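Local coordinates for phospholipase C beta (Meleagris gallopavo, PDB 1JAD), which forms, through the C-terminal part of a phospholipase C beta, an elongated bundle of long antiparallel helices that associates with a second copy of itself, at residues Q12-Q17 with K126-S131; E54-Y59 with M85-L90; H105-T110 with Q214-A219. All blocks are in the same frame, centred on the assembly; numbering follows the deposited sequence.

Contact 1 of 3, residues Q12-Q17 with K126-S131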
loop_
_atom_site.group_PDB
_atom_site.type_symbol
_atom_site.label_atom_id
_atom_site.label_comp_id
_atom_site.label_asym_id
_atom_site.label_seq_id
_atom_site.Cartn_x
_atom_site.Cartn_y
_atom_site.Cartn_z
ATOM N N GLN A 12 4.933 -12.956 -24.677
ATOM C CA GLN A 12 4.446 -11.586 -24.575
ATOM C C GLN A 12 3.610 -11.318 -23.324
ATOM O O GLN A 12 2.650 -12.038 -23.022
ATOM C CB GLN A 12 3.669 -11.209 -25.840
ATOM C CG GLN A 12 3.127 -9.786 -25.827
ATOM C CD GLN A 12 2.791 -9.280 -27.218
ATOM O OE1 GLN A 12 2.090 -9.947 -27.979
ATOM N NE2 GLN A 12 3.289 -8.093 -27.555
ATOM N N LEU A 13 3.991 -10.268 -22.603
ATOM C CA LEU A 13 3.318 -9.883 -21.373
ATOM C C LEU A 13 2.862 -8.424 -21.407
ATOM O O LEU A 13 3.406 -7.616 -22.155
ATOM C CB LEU A 13 4.267 -10.106 -20.191
ATOM C CG LEU A 13 4.785 -11.538 -19.998
ATOM C CD1 LEU A 13 5.814 -11.569 -18.873
ATOM C CD2 LEU A 13 3.617 -12.480 -19.701
ATOM N N PRO A 14 1.841 -8.074 -20.603
ATOM C CA PRO A 14 1.301 -6.713 -20.530
ATOM C C PRO A 14 2.330 -5.750 -19.954
ATOM O O PRO A 14 2.705 -5.854 -18.782
ATOM C CB PRO A 14 0.095 -6.874 -19.600
ATOM C CG PRO A 14 -0.295 -8.326 -19.812
ATOM C CD PRO A 14 1.078 -8.945 -19.701
ATOM N N GLU A 15 2.781 -4.813 -20.777
ATOM C CA GLU A 15 3.765 -3.840 -20.331
ATOM C C GLU A 15 3.314 -3.066 -19.081
ATOM O O GLU A 15 2.217 -2.516 -19.036
ATOM C CB GLU A 15 4.129 -2.889 -21.488
ATOM C CG GLU A 15 2.974 -2.388 -22.367
ATOM C CD GLU A 15 2.456 -3.422 -23.376
ATOM O OE1 GLU A 15 1.596 -3.045 -24.199
ATOM O OE2 GLU A 15 2.893 -4.595 -23.358
ATOM N N PRO A 16 4.181 -3.010 -18.054
ATOM C CA PRO A 16 3.947 -2.334 -16.777
ATOM C C PRO A 16 3.377 -0.923 -16.853
ATOM O O PRO A 16 3.988 -0.033 -17.431
ATOM C CB PRO A 16 5.330 -2.368 -16.134
ATOM C CG PRO A 16 5.838 -3.705 -16.594
ATOM C CD PRO A 16 5.549 -3.562 -18.069
ATOM N N GLN A 17 2.204 -0.723 -16.256
ATOM C CA GLN A 17 1.576 0.592 -16.246
ATOM C C GLN A 17 0.484 0.724 -15.189
ATOM O O GLN A 17 -0.401 -0.122 -15.098
ATOM C CB GLN A 17 0.967 0.919 -17.609
ATOM C CG GLN A 17 -0.201 0.036 -17.995
ATOM C CD GLN A 17 -1.099 0.693 -19.032
ATOM O OE1 GLN A 17 -1.722 1.724 -18.764
ATOM N NE2 GLN A 17 -1.163 0.107 -20.221
ATOM N N LYS A 126 -2.669 -8.826 -11.098
ATOM C CA LYS A 126 -3.429 -10.023 -11.382
ATOM C C LYS A 126 -3.432 -10.284 -12.879
ATOM O O LYS A 126 -3.290 -11.425 -13.326
ATOM C CB LYS A 126 -4.852 -9.867 -10.850
ATOM C CG LYS A 126 -5.687 -11.124 -10.933
ATOM C CD LYS A 126 -7.040 -10.906 -10.263
ATOM C CE LYS A 126 -7.902 -12.153 -10.354
ATOM N NZ LYS A 126 -8.200 -12.482 -11.776
ATOM N N ALA A 127 -3.572 -9.224 -13.662
ATOM C CA ALA A 127 -3.587 -9.379 -15.109
ATOM C C ALA A 127 -2.243 -9.901 -15.630
ATOM O O ALA A 127 -2.207 -10.745 -16.524
ATOM C CB ALA A 127 -3.943 -8.052 -15.779
ATOM N N LEU A 128 -1.144 -9.408 -15.066
ATOM C CA LEU A 128 0.180 -9.847 -15.495
ATOM C C LEU A 128 0.339 -11.345 -15.221
ATOM O O LEU A 128 0.708 -12.113 -16.113
ATOM C CB LEU A 128 1.257 -9.048 -14.759
ATOM C CG LEU A 128 2.724 -9.426 -14.951
ATOM C CD1 LEU A 128 3.136 -9.299 -16.429
ATOM C CD2 LEU A 128 3.568 -8.513 -14.074
ATOM N N LYS A 129 0.022 -11.758 -13.994
ATOM C CA LYS A 129 0.117 -13.160 -13.605
ATOM C C LYS A 129 -0.751 -14.104 -14.429
ATOM O O LYS A 129 -0.282 -15.179 -14.815
ATOM C CB LYS A 129 -0.211 -13.336 -12.118
ATOM C CG LYS A 129 0.747 -12.608 -11.202
ATOM C CD LYS A 129 0.659 -13.105 -9.764
ATOM C CE LYS A 129 1.665 -12.363 -8.891
ATOM N NZ LYS A 129 1.700 -12.921 -7.519
ATOM N N GLU A 130 -2.001 -13.736 -14.701
ATOM C CA GLU A 130 -2.847 -14.619 -15.498
ATOM C C GLU A 130 -2.293 -14.718 -16.907
ATOM O O GLU A 130 -2.273 -15.788 -17.507
ATOM C CB GLU A 130 -4.295 -14.124 -15.562
ATOM C CG GLU A 130 -4.999 -14.071 -14.211
ATOM C CD GLU A 130 -6.516 -13.969 -14.334
ATOM O OE1 GLU A 130 -7.020 -13.018 -14.971
ATOM O OE2 GLU A 130 -7.207 -14.851 -13.784
ATOM N N SER A 131 -1.849 -13.584 -17.432
ATOM C CA SER A 131 -1.275 -13.520 -18.769
ATOM C C SER A 131 -0.086 -14.482 -18.863
ATOM O O SER A 131 -0.019 -15.336 -19.752
ATOM C CB SER A 131 -0.823 -12.084 -19.050
ATOM O OG SER A 131 -0.156 -11.992 -20.286
#
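P14 lays one edge of its ring on S131, and this is where the extended, non-helical segment 12-17 meets helix 75-155, by van der Waals contact with a hydroxyl. P14 CD lies 3.3 Å from S131 OG and CG 3.7 Å from the same oxygen. S131 CB backs the approach, so the hydroxymethyl group as a whole rests against the CG-CD side of the proline. OG stands anti to the backbone N (chi1 175°), a setting that carries it to the loop. L13 CD2 adds a third carbon, 3.8 Å from S131 OG.

The N-terminal segment lies as an extended, irregular length of chain against the long helical bundle of the PLC-beta C-terminal region. L13 also touches T190 and Y193 of helix 161-245, which places it between two long helices, and Q12 O accepts a hydrogen bond from N135 ND2.

The apolar part rests on one methyl, L128 CD1. It sits 3.9 Å from P14 CD and 4.0 Å from L13 CB, bridging the two loop residues at ordinary van der Waals distance. The nearest CA pair, P14 CA and L128 CA, is 6.0 Å apart.

Contact 2 of 3, residues E54-Y59 with M85-L90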
loop_
_atom_site.group_PDB
_atom_site.type_symbol
_atom_site.label_atom_id
_atom_site.label_comp_id
_atom_site.label_asym_id
_atom_site.label_seq_id
_atom_site.Cartn_x
_atom_site.Cartn_y
_atom_site.Cartn_z
ATOM N N GLU A 54 -21.433 37.056 17.367
ATOM C CA GLU A 54 -21.963 36.734 18.678
ATOM C C GLU A 54 -21.110 37.314 19.802
ATOM O O GLU A 54 -21.589 37.514 20.915
ATOM C CB GLU A 54 -22.053 35.218 18.786
ATOM C CG GLU A 54 -22.786 34.686 19.981
ATOM C CD GLU A 54 -23.092 33.212 19.817
ATOM O OE1 GLU A 54 -23.700 32.623 20.737
ATOM O OE2 GLU A 54 -22.731 32.647 18.760
ATOM N N LEU A 55 -19.847 37.591 19.501
ATOM C CA LEU A 55 -18.922 38.158 20.478
ATOM C C LEU A 55 -19.072 39.678 20.533
ATOM O O LEU A 55 -18.874 40.292 21.585
ATOM C CB LEU A 55 -17.472 37.795 20.120
ATOM C CG LEU A 55 -16.351 38.298 21.039
ATOM C CD1 LEU A 55 -16.571 37.790 22.459
ATOM C CD2 LEU A 55 -15.008 37.819 20.516
ATOM N N LEU A 56 -19.417 40.289 19.402
ATOM C CA LEU A 56 -19.600 41.734 19.369
ATOM C C LEU A 56 -20.931 42.068 20.036
ATOM O O LEU A 56 -21.036 43.051 20.768
ATOM C CB LEU A 56 -19.578 42.252 17.928
ATOM C CG LEU A 56 -18.285 42.004 17.149
ATOM C CD1 LEU A 56 -18.383 42.648 15.784
ATOM C CD2 LEU A 56 -17.105 42.578 17.905
ATOM N N GLN A 57 -21.941 41.243 19.787
ATOM C CA GLN A 57 -23.249 41.450 20.395
ATOM C C GLN A 57 -23.079 41.545 21.907
ATOM O O GLN A 57 -23.650 42.421 22.550
ATOM C CB GLN A 57 -24.187 40.287 20.045
ATOM C CG GLN A 57 -25.517 40.265 20.811
ATOM C CD GLN A 57 -26.336 41.546 20.656
ATOM O OE1 GLN A 57 -25.931 42.619 21.118
ATOM N NE2 GLN A 57 -27.493 41.434 19.999
ATOM N N LYS A 58 -22.280 40.638 22.460
ATOM C CA LYS A 58 -22.010 40.600 23.890
ATOM C C LYS A 58 -21.454 41.936 24.375
ATOM O O LYS A 58 -21.810 42.408 25.460
ATOM C CB LYS A 58 -21.017 39.479 24.195
ATOM C CG LYS A 58 -20.560 39.407 25.643
ATOM C CD LYS A 58 -19.442 38.388 25.792
ATOM C CE LYS A 58 -18.834 38.431 27.182
ATOM N NZ LYS A 58 -17.639 37.532 27.307
ATOM N N TYR A 59 -20.577 42.546 23.581
ATOM C CA TYR A 59 -20.006 43.832 23.956
ATOM C C TYR A 59 -20.896 45.013 23.620
ATOM O O TYR A 59 -20.507 46.162 23.807
ATOM C CB TYR A 59 -18.627 44.026 23.329
ATOM C CG TYR A 59 -17.549 43.317 24.104
ATOM C CD1 TYR A 59 -17.517 41.922 24.180
ATOM C CD2 TYR A 59 -16.603 44.042 24.829
ATOM C CE1 TYR A 59 -16.571 41.268 24.967
ATOM C CE2 TYR A 59 -15.656 43.401 25.617
ATOM C CZ TYR A 59 -15.645 42.015 25.686
ATOM O OH TYR A 59 -14.727 41.385 26.500
HETATM N N MSE A 85 -8.754 41.343 22.966
HETATM C CA MSE A 85 -8.118 40.083 23.319
HETATM C C MSE A 85 -9.021 38.867 23.099
HETATM O O MSE A 85 -8.528 37.779 22.800
HETATM C CB MSE A 85 -7.619 40.128 24.767
HETATM C CG MSE A 85 -6.583 39.046 25.095
HETATM SE SE MSE A 85 -5.086 39.080 23.995
HETATM C CE MSE A 85 -4.523 40.829 24.219
ATOM N N GLU A 86 -10.332 39.033 23.247
ATOM C CA GLU A 86 -11.237 37.913 23.016
ATOM C C GLU A 86 -11.371 37.661 21.520
ATOM O O GLU A 86 -11.685 36.548 21.091
ATOM C CB GLU A 86 -12.608 38.172 23.629
ATOM C CG GLU A 86 -12.644 37.967 25.132
ATOM C CD GLU A 86 -14.040 38.125 25.705
ATOM O OE1 GLU A 86 -14.977 37.469 25.193
ATOM O OE2 GLU A 86 -14.198 38.900 26.675
ATOM N N LEU A 87 -11.144 38.702 20.727
ATOM C CA LEU A 87 -11.189 38.553 19.285
ATOM C C LEU A 87 -9.878 37.895 18.874
ATOM O O LEU A 87 -9.871 36.985 18.058
ATOM C CB LEU A 87 -11.346 39.909 18.592
ATOM C CG LEU A 87 -12.738 40.546 18.697
ATOM C CD1 LEU A 87 -12.699 41.933 18.059
ATOM C CD2 LEU A 87 -13.780 39.657 18.012
ATOM N N ILE A 88 -8.770 38.355 19.447
ATOM C CA ILE A 88 -7.477 37.759 19.141
ATOM C C ILE A 88 -7.556 36.258 19.429
ATOM O O ILE A 88 -7.264 35.434 18.556
ATOM C CB ILE A 88 -6.354 38.361 20.002
ATOM C CG1 ILE A 88 -6.098 39.814 19.601
ATOM C CG2 ILE A 88 -5.078 37.535 19.842
ATOM C CD1 ILE A 88 -5.507 39.966 18.229
ATOM N N HIS A 89 -7.952 35.902 20.651
ATOM C CA HIS A 89 -8.069 34.497 21.006
ATOM C C HIS A 89 -9.002 33.763 20.068
ATOM O O HIS A 89 -8.723 32.633 19.666
ATOM C CB HIS A 89 -8.530 34.334 22.454
ATOM C CG HIS A 89 -7.455 34.627 23.456
ATOM N ND1 HIS A 89 -7.631 34.457 24.813
ATOM C CD2 HIS A 89 -6.183 35.063 23.293
ATOM C CE1 HIS A 89 -6.512 34.776 25.442
ATOM N NE2 HIS A 89 -5.617 35.146 24.544
ATOM N N LEU A 90 -10.112 34.396 19.707
ATOM C CA LEU A 90 -11.044 33.763 18.778
ATOM C C LEU A 90 -10.336 33.510 17.447
ATOM O O LEU A 90 -10.564 32.494 16.794
ATOM C CB LEU A 90 -12.258 34.655 18.523
ATOM C CG LEU A 90 -13.179 34.066 17.455
ATOM C CD1 LEU A 90 -13.668 32.711 17.925
ATOM C CD2 LEU A 90 -14.338 35.000 17.176
#
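L55 and L87 supply the apolar part of this pairing, and E86 supplies the polar part by reaching across to K58 and Y59. The closest hydrophobic approach is methyl to methyl, L55 CD2 to L87 CD2 at 3.3 Å, shorter than usual for two methyls, so the exact spacing is doubtful. L55 CG, anti to the backbone N (chi1 -180°), is carried toward the facing helix, where the two leucine side chains meet at a slant. L56 CD2 is 4.4 Å from L87 CD2, and L90 CD2 stands equally far from L55 CD2. M237 and V238 of helix 161-245 also pack on L87, so the cluster is shared by a third helix.

The frame is an antiparallel helix pair from the bundle: the axes of the short segments run at 168° to each other and approach to 11.1 Å, and the loop joining helices 28-64 and 75-155 lies between them in sequence.

The polar part is a single carboxylate with its two oxygens divided. Y59 OH donates to E86 OE2 over 2.5 Å, a short hydrogen bond. OE2 lies at the edge of the tyrosine ring, in its plane, while the hydroxyl sits 55° out of the carboxylate plane. The other oxygen, OE1, makes a salt bridge with K58 NZ at 3.4 Å, in which the hydrogen bond is weak, the lysine chain crossing the glutamate at about a right angle. The methyl L55 CD1 is 3.2 Å from OE1, so apolar and charged parts abut directly.

Chemically, the two donors engage separate oxygens of E86: the phenol probably does most to restrain the carboxylate, and the ammonium group would help to offset its negative charge beside the leucines.

Contact 3 of 3, residues H105-T110 with Q214-A219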
loop_
_atom_site.group_PDB
_atom_site.type_symbol
_atom_site.label_atom_id
_atom_site.label_comp_id
_atom_site.label_asym_id
_atom_site.label_seq_id
_atom_site.Cartn_x
_atom_site.Cartn_y
_atom_site.Cartn_z
ATOM N N HIS A 105 -8.039 17.023 5.903
ATOM C CA HIS A 105 -8.487 16.764 4.535
ATOM C C HIS A 105 -7.339 16.111 3.754
ATOM O O HIS A 105 -7.557 15.245 2.898
ATOM C CB HIS A 105 -8.903 18.053 3.812
ATOM C CG HIS A 105 -10.149 18.691 4.345
ATOM N ND1 HIS A 105 -11.276 17.969 4.677
ATOM C CD2 HIS A 105 -10.479 19.994 4.511
ATOM C CE1 HIS A 105 -12.244 18.799 5.031
ATOM N NE2 HIS A 105 -11.785 20.034 4.937
ATOM N N ALA A 106 -6.114 16.535 4.051
ATOM C CA ALA A 106 -4.947 15.973 3.389
ATOM C C ALA A 106 -4.858 14.466 3.702
ATOM O O ALA A 106 -4.620 13.642 2.815
ATOM C CB ALA A 106 -3.678 16.702 3.851
ATOM N N THR A 107 -5.065 14.104 4.961
ATOM C CA THR A 107 -5.021 12.695 5.334
ATOM C C THR A 107 -6.202 11.917 4.725
ATOM O O THR A 107 -6.133 10.699 4.544
ATOM C CB THR A 107 -5.016 12.534 6.882
ATOM O OG1 THR A 107 -3.790 13.054 7.412
ATOM C CG2 THR A 107 -5.153 11.077 7.285
ATOM N N GLU A 108 -7.280 12.618 4.392
ATOM C CA GLU A 108 -8.451 11.960 3.819
ATOM C C GLU A 108 -8.269 11.667 2.344
ATOM O O GLU A 108 -8.731 10.644 1.852
ATOM C CB GLU A 108 -9.705 12.827 4.007
ATOM C CG GLU A 108 -10.074 13.120 5.465
ATOM C CD GLU A 108 -11.261 14.069 5.596
ATOM O OE1 GLU A 108 -11.180 15.205 5.076
ATOM O OE2 GLU A 108 -12.269 13.681 6.221
ATOM N N GLN A 109 -7.607 12.571 1.630
ATOM C CA GLN A 109 -7.384 12.384 0.204
ATOM C C GLN A 109 -6.417 11.218 0.003
ATOM O O GLN A 109 -6.648 10.343 -0.836
ATOM C CB GLN A 109 -6.828 13.671 -0.417
ATOM C CG GLN A 109 -7.714 14.884 -0.159
ATOM C CD GLN A 109 -7.234 16.152 -0.849
ATOM O OE1 GLN A 109 -7.756 17.243 -0.595
ATOM N NE2 GLN A 109 -6.248 16.016 -1.731
ATOM N N THR A 110 -5.343 11.192 0.788
ATOM C CA THR A 110 -4.378 10.109 0.681
ATOM C C THR A 110 -5.077 8.778 0.883
ATOM O O THR A 110 -4.932 7.863 0.068
ATOM C CB THR A 110 -3.238 10.260 1.715
ATOM O OG1 THR A 110 -2.429 11.387 1.356
ATOM C CG2 THR A 110 -2.366 9.008 1.760
ATOM N N GLN A 214 2.565 18.540 0.487
ATOM C CA GLN A 214 2.420 19.913 0.056
ATOM C C GLN A 214 1.136 20.547 0.581
ATOM O O GLN A 214 1.131 21.723 0.961
ATOM C CB GLN A 214 2.525 19.979 -1.467
ATOM C CG GLN A 214 3.941 19.639 -1.946
ATOM C CD GLN A 214 4.038 19.412 -3.445
ATOM O OE1 GLN A 214 5.124 19.160 -3.981
ATOM N NE2 GLN A 214 2.899 19.488 -4.132
ATOM N N LEU A 215 0.055 19.775 0.623
ATOM C CA LEU A 215 -1.199 20.302 1.148
ATOM C C LEU A 215 -0.969 20.724 2.592
ATOM O O LEU A 215 -1.169 21.890 2.946
ATOM C CB LEU A 215 -2.307 19.251 1.088
ATOM C CG LEU A 215 -3.014 19.057 -0.257
ATOM C CD1 LEU A 215 -4.012 17.907 -0.163
ATOM C CD2 LEU A 215 -3.735 20.348 -0.640
ATOM N N GLN A 216 -0.526 19.779 3.419
ATOM C CA GLN A 216 -0.265 20.061 4.825
ATOM C C GLN A 216 0.628 21.295 4.975
ATOM O O GLN A 216 0.360 22.186 5.787
ATOM C CB GLN A 216 0.364 18.829 5.483
ATOM C CG GLN A 216 -0.507 17.601 5.293
ATOM C CD GLN A 216 -0.071 16.403 6.107
ATOM O OE1 GLN A 216 1.077 15.961 6.025
ATOM N NE2 GLN A 216 -0.999 15.856 6.893
ATOM N N GLN A 217 1.682 21.345 4.169
ATOM C CA GLN A 217 2.611 22.465 4.157
ATOM C C GLN A 217 1.821 23.757 3.967
ATOM O O GLN A 217 1.983 24.720 4.719
ATOM C CB GLN A 217 3.592 22.267 3.003
ATOM C CG GLN A 217 4.610 23.368 2.773
ATOM C CD GLN A 217 5.588 22.990 1.661
ATOM O OE1 GLN A 217 5.178 22.668 0.536
ATOM N NE2 GLN A 217 6.887 23.021 1.971
ATOM N N GLU A 218 0.965 23.765 2.951
ATOM C CA GLU A 218 0.126 24.917 2.644
ATOM C C GLU A 218 -0.822 25.283 3.796
ATOM O O GLU A 218 -1.004 26.453 4.122
ATOM C CB GLU A 218 -0.664 24.628 1.369
ATOM C CG GLU A 218 0.156 24.821 0.098
ATOM C CD GLU A 218 -0.444 24.142 -1.123
ATOM O OE1 GLU A 218 -1.681 24.215 -1.308
ATOM O OE2 GLU A 218 0.336 23.549 -1.909
ATOM N N ALA A 219 -1.415 24.270 4.417
ATOM C CA ALA A 219 -2.334 24.483 5.531
ATOM C C ALA A 219 -1.641 25.185 6.685
ATOM O O ALA A 219 -2.277 25.919 7.440
ATOM C CB ALA A 219 -2.894 23.158 6.003
#
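In the antiparallel helix bundle, A106 of helix 75-155 and L215 of helix 161-245 mark a close approach of two long helices. The segment axes run at 169° to each other and come within 9.6 Å, and the CA atoms of A106 and L215 are 6.1 Å apart, a spacing that the small alanine allows.

A106 CB is the middle of the contact. It lies 4.0 Å from L215 CB and 3.6 Å from Q216 CG, so the methyl fits against the first carbon of one side chain and the second carbon of the next. The first torsion of L215 sets CG beside the backbone N (chi1 -81°); the CD1 methyl, placed by the next torsion, meets the end of Q109, 3.7 Å from Q109 CD, with the two side chains crossing at about a right angle. Q109 also packs on L34 and Q37 of helix 28-64, which covers that side.

T107 faces the second subunit: its OG1 is hydrogen-bonded to K129 NZ of that chain, while Q216 packs on Q194 there. Within helix 75-155, H105 ND1 donates to E108 OE1 over 2.8 Å with an N-H...O angle of 162°, the acceptor lying close to the imidazole plane.

In the fold
All three contacts use helix 75-155, sampling it at separate levels of one elongated molecule. Contact 1 and contact 2 lie on opposite sides of the chain's centre, with centres 63 Å apart, and contact 3 falls between them in distance, 34 Å from the first and 30 Å from the second. Along the chain, contact 2 is nested inside the loop closed by contact 1, contact 2 closes before contact 3 opens, and contacts 1 and 3 alternate. Helix 75-155 thus meets helix 28-64, helix 161-245 and the N-terminal segment in turn. As a shared spine, it reaches the second subunit from all three of its segments, contributing to the dimer interface along much of its length.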